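Local coordinates for protein Bd3459 (Bdellovibrio bacteriovorus, PDB 5CEC) that is a predatory endopeptidase of the S13 family, which probably has D-Ala-D-Ala carboxypeptidase activity, and is bound by the ankyrin-repeat immunity protein Bd3460, at residues 397-400 / 401-405; 406-409 / 410-413. The protein carries 1 engineered substitution. All coordinates share one frame; numbering follows the deposited sequence.

Contact 1: residues 397-400 / 401-405; sequences VASQ and QIKNK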
loop_
_atom_site.group_PDB
_atom_site.type_symbol
_atom_site.label_atom_id
_atom_site.label_comp_id
_atom_site.label_asym_id
_atom_site.label_seq_id
_atom_site.Cartn_x
_atom_site.Cartn_y
_atom_site.Cartn_z
ATOM N N VAL A 397 -4.017 14.700 8.563
ATOM C CA VAL A 397 -3.218 15.655 9.305
ATOM C C VAL A 397 -1.861 15.033 9.652
ATOM O O VAL A 397 -0.791 15.614 9.416
ATOM C CB VAL A 397 -3.938 16.107 10.605
ATOM C CG1 VAL A 397 -3.027 16.931 11.492
ATOM C CG2 VAL A 397 -5.190 16.922 10.242
ATOM N N ALA A 398 -1.894 13.839 10.225
ATOM C CA ALA A 398 -0.633 13.153 10.590
ATOM C C ALA A 398 0.232 12.885 9.376
ATOM O O ALA A 398 1.455 12.984 9.466
ATOM C CB ALA A 398 -0.954 11.862 11.320
ATOM N N SER A 399 -0.392 12.518 8.265
ATOM C CA SER A 399 0.385 12.173 7.090
ATOM C C SER A 399 1.276 13.347 6.662
ATOM O O SER A 399 2.461 13.148 6.373
ATOM C CB SER A 399 -0.529 11.816 5.927
ATOM O OG SER A 399 0.260 11.413 4.821
ATOM N N GLN A 400 0.716 14.542 6.565
ATOM C CA GLN A 400 1.526 15.669 6.133
ATOM C C GLN A 400 2.553 16.051 7.197
ATOM O O GLN A 400 3.676 16.445 6.853
ATOM C CB GLN A 400 0.703 16.863 5.686
ATOM C CG GLN A 400 1.539 17.936 4.947
ATOM C CD GLN A 400 2.134 17.430 3.662
ATOM O OE1 GLN A 400 1.436 16.952 2.782
ATOM N NE2 GLN A 400 3.448 17.591 3.508
ATOM N N GLN A 401 2.224 15.909 8.472
ATOM C CA GLN A 401 3.232 16.137 9.508
ATOM C C GLN A 401 4.410 15.182 9.371
ATOM O O GLN A 401 5.561 15.609 9.517
ATOM C CB GLN A 401 2.633 16.068 10.905
ATOM C CG GLN A 401 1.761 17.252 11.265
ATOM C CD GLN A 401 1.256 17.198 12.688
ATOM O OE1 GLN A 401 1.819 16.516 13.542
ATOM N NE2 GLN A 401 0.222 17.973 12.970
ATOM N N ILE A 402 4.142 13.906 9.086
ATOM C CA ILE A 402 5.201 12.945 8.856
ATOM C C ILE A 402 6.043 13.359 7.657
ATOM O O ILE A 402 7.259 13.371 7.724
ATOM C CB ILE A 402 4.643 11.523 8.653
ATOM C CG1 ILE A 402 3.996 10.994 9.948
ATOM C CG2 ILE A 402 5.750 10.591 8.173
ATOM C CD1 ILE A 402 3.214 9.732 9.758
ATOM N N LYS A 403 5.398 13.695 6.543
ATOM C CA LYS A 403 6.131 14.085 5.347
ATOM C C LYS A 403 7.042 15.264 5.616
ATOM O O LYS A 403 8.197 15.287 5.176
ATOM C CB LYS A 403 5.139 14.458 4.239
ATOM C CG LYS A 403 4.360 13.287 3.712
ATOM C CD LYS A 403 3.368 13.699 2.630
ATOM C CE LYS A 403 2.585 12.516 2.086
ATOM N NZ LYS A 403 1.607 12.927 1.063
ATOM N N ASN A 404 6.547 16.229 6.370
ATOM C CA ASN A 404 7.362 17.404 6.714
ATOM C C ASN A 404 8.531 17.037 7.592
ATOM O O ASN A 404 9.613 17.593 7.404
ATOM C CB ASN A 404 6.500 18.518 7.316
ATOM C CG ASN A 404 5.498 19.122 6.301
ATOM O OD1 ASN A 404 5.574 18.878 5.102
ATOM N ND2 ASN A 404 4.608 19.922 6.776
ATOM N N LYS A 405 8.335 16.107 8.522
ATOM C CA LYS A 405 9.464 15.670 9.384
ATOM C C LYS A 405 10.541 14.937 8.566
ATOM O O LYS A 405 11.760 15.135 8.762
ATOM C CB LYS A 405 8.963 14.767 10.518
ATOM C CG LYS A 405 8.195 15.510 11.608
ATOM C CD LYS A 405 7.606 14.553 12.611
ATOM C CE LYS A 405 6.691 15.217 13.600
ATOM N NZ LYS A 405 7.443 16.213 14.426
HETATM O O HOH W 1 -0.045 14.730 2.505
#
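The ammonium group of K403 has several partners: its NZ gives a hydrogen bond of 2.8 Å to a water that in turn donates to OE1 of Q400, it forms a salt bridge with D107 of the Bd3460 chain, and it makes a cation-pi contact with Y346. The same OE1 also accepts a hydrogen bond from N141 of the Bd3460 chain, so both ends of this water bridge are committed to the partner protein. K403 reaches this place with its methylenes fully extended, crossing the Q400 side chain at about a right angle; CD passes 3.8 Å from Q400 OE1, and CE lies 3.8 Å from OG of S399.

With CG beside its own carbonyl carbon (chi1 -168°) and a bend at chi2, Q400 leans toward the C-terminal end of the helix, where NE2 donates to OD1 of N404 over 3.0 Å. The acceptor lies in the amide plane of Q400, yet the donor sits well above the carbonyl plane of N404, the two amides being turned 48° from each other.

This is an i to i+4 side-chain link on the late helix 394-411, which covers the six-stranded antiparallel sheet, consistent with the beta-lactamase-like fold of this family. Beneath it the regular helical bonds run on, including N404 N to Q400 O at 2.9 Å. The side chain of I402 packs on L367, V382 and M384 of the sheet, its CG1 resting 3.3 Å from O of A398. Farther round, V397 and Q401 run side by side, with CG1 of V397 3.7 Å from NE2 of Q401.

Contact 2: residues 406-409 / 410-413; sequences VSQL and INQN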
loop_
_atom_site.group_PDB
_atom_site.type_symbol
_atom_site.label_atom_id
_atom_site.label_comp_id
_atom_site.label_asym_id
_atom_site.label_seq_id
_atom_site.Cartn_x
_atom_site.Cartn_y
_atom_site.Cartn_z
ATOM N N VAL A 406 10.109 14.083 7.640
ATOM C CA VAL A 406 11.085 13.394 6.788
ATOM C C VAL A 406 11.775 14.400 5.859
ATOM O O VAL A 406 12.995 14.323 5.642
ATOM C CB VAL A 406 10.432 12.237 6.011
ATOM C CG1 VAL A 406 11.439 11.577 5.069
ATOM C CG2 VAL A 406 9.862 11.247 7.009
ATOM N N SER A 407 11.026 15.376 5.353
ATOM C CA SER A 407 11.613 16.393 4.480
ATOM C C SER A 407 12.664 17.203 5.242
ATOM O O SER A 407 13.739 17.525 4.709
ATOM C CB SER A 407 10.530 17.304 3.925
ATOM O OG SER A 407 9.631 16.568 3.140
ATOM N N GLN A 408 12.376 17.515 6.503
ATOM C CA GLN A 408 13.324 18.252 7.356
ATOM C C GLN A 408 14.606 17.442 7.518
ATOM O O GLN A 408 15.712 18.009 7.439
ATOM C CB GLN A 408 12.693 18.556 8.721
ATOM C CG GLN A 408 13.533 19.434 9.640
ATOM C CD GLN A 408 13.810 20.815 9.050
ATOM O OE1 GLN A 408 12.945 21.448 8.453
ATOM N NE2 GLN A 408 15.028 21.278 9.210
ATOM N N LEU A 409 14.466 16.133 7.761
ATOM C CA LEU A 409 15.633 15.260 7.870
ATOM C C LEU A 409 16.505 15.295 6.611
ATOM O O LEU A 409 17.749 15.365 6.678
ATOM C CB LEU A 409 15.201 13.823 8.224
ATOM C CG LEU A 409 16.310 12.775 8.298
ATOM C CD1 LEU A 409 17.303 13.081 9.421
ATOM C CD2 LEU A 409 15.707 11.397 8.499
ATOM N N ILE A 410 15.854 15.282 5.463
ATOM C CA ILE A 410 16.573 15.395 4.196
ATOM C C ILE A 410 17.285 16.759 4.059
ATOM O O ILE A 410 18.459 16.802 3.669
ATOM C CB ILE A 410 15.599 15.143 2.998
ATOM C CG1 ILE A 410 15.194 13.674 2.957
ATOM C CG2 ILE A 410 16.275 15.529 1.680
ATOM C CD1 ILE A 410 14.016 13.402 2.056
ATOM N N ASN A 411 16.581 17.841 4.405
ATOM C CA ASN A 411 17.116 19.209 4.368
ATOM C C ASN A 411 18.409 19.286 5.161
ATOM O O ASN A 411 19.395 19.904 4.727
ATOM C CB ASN A 411 16.150 20.251 5.031
ATOM C CG ASN A 411 14.914 20.583 4.210
ATOM O OD1 ASN A 411 14.819 20.293 3.009
ATOM N ND2 ASN A 411 13.922 21.233 4.892
ATOM N N GLN A 412 18.400 18.658 6.340
ATOM C CA GLN A 412 19.527 18.713 7.268
ATOM C C GLN A 412 20.692 17.824 6.876
ATOM O O GLN A 412 21.765 17.898 7.492
ATOM C CB GLN A 412 19.055 18.385 8.675
ATOM C CG GLN A 412 18.165 19.484 9.202
ATOM C CD GLN A 412 17.511 19.146 10.516
ATOM O OE1 GLN A 412 17.395 17.980 10.887
ATOM N NE2 GLN A 412 17.081 20.162 11.229
ATOM N N ASN A 413 20.517 17.051 5.802
ATOM C CA ASN A 413 21.604 16.226 5.246
ATOM C C ASN A 413 21.934 16.611 3.793
ATOM O O ASN A 413 22.310 15.749 2.973
ATOM C CB ASN A 413 21.174 14.759 5.381
ATOM C CG ASN A 413 21.338 14.272 6.792
ATOM O OD1 ASN A 413 22.441 13.937 7.187
ATOM N ND2 ASN A 413 20.271 14.287 7.572
#
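Three successive i to i+4 backbone bonds join the two segments, from I410 N to V406 O, from N411 N to S407 O and from Q412 N to Q408 O, before N413 N turns to O of I410, three residues back. The carbonyl of L409 is reached by a side chain: ND2 of N413 donates to it over 2.9 Å in an almost straight bond of 170°, with L409 O lying in the plane of the N413 amide. The bond leaves ND2 also 3.7 Å from CD1 of L409, a polar group against a methyl.

Other contacts of N413 fix the chain here: it pairs through its backbone with N375, next to strand 376-385. In this region helix 394-411 completes its run across one face of the six-stranded antiparallel sheet, as expected for the C-terminal helix of the beta-lactamase-like fold. The sheet-facing flank is apolar, with V406 and L409 on F380 and I410 on V371; V406 CG1 and I410 CD1 touch only loosely, at 4.4 Å.

Toward Bd3460 the flank is polar. Q408 takes the same bent course as Q400, its first torsion near 180° (chi1 -174°), and its NE2 donates to O of A207 of the Bd3460 chain; CG of Q412 packs 3.6 Å from that NE2. The amide of N411 stands nearly perpendicular to that of Q408, and its ND2 donates to O of R173 of the Bd3460 chain. CG of N411 lies 3.3 Å from O of S407, while OG of S407 is hydrogen-bonded to O of K403, one turn back.

From the N-terminal side the chain leaves strand 376-385 and enters helix 394-411, where contact 1 occupies the earlier turns and contact 2 its C-terminal part and the residues that follow. Both are local, so neither closes a long loop; they stand in series, contact 1 ending where contact 2 begins, with centres about 13 Å apart. Neither encloses nor crosses the other. Together they illustrate how one amphipathic helix serves two surfaces: each packs an apolar flank on strands 364-373 and 376-385, while each turns polar side chains to the Bd3460 chain. Contact 2 additionally joins the end of segment 410-413 to N375, just before strand 376-385.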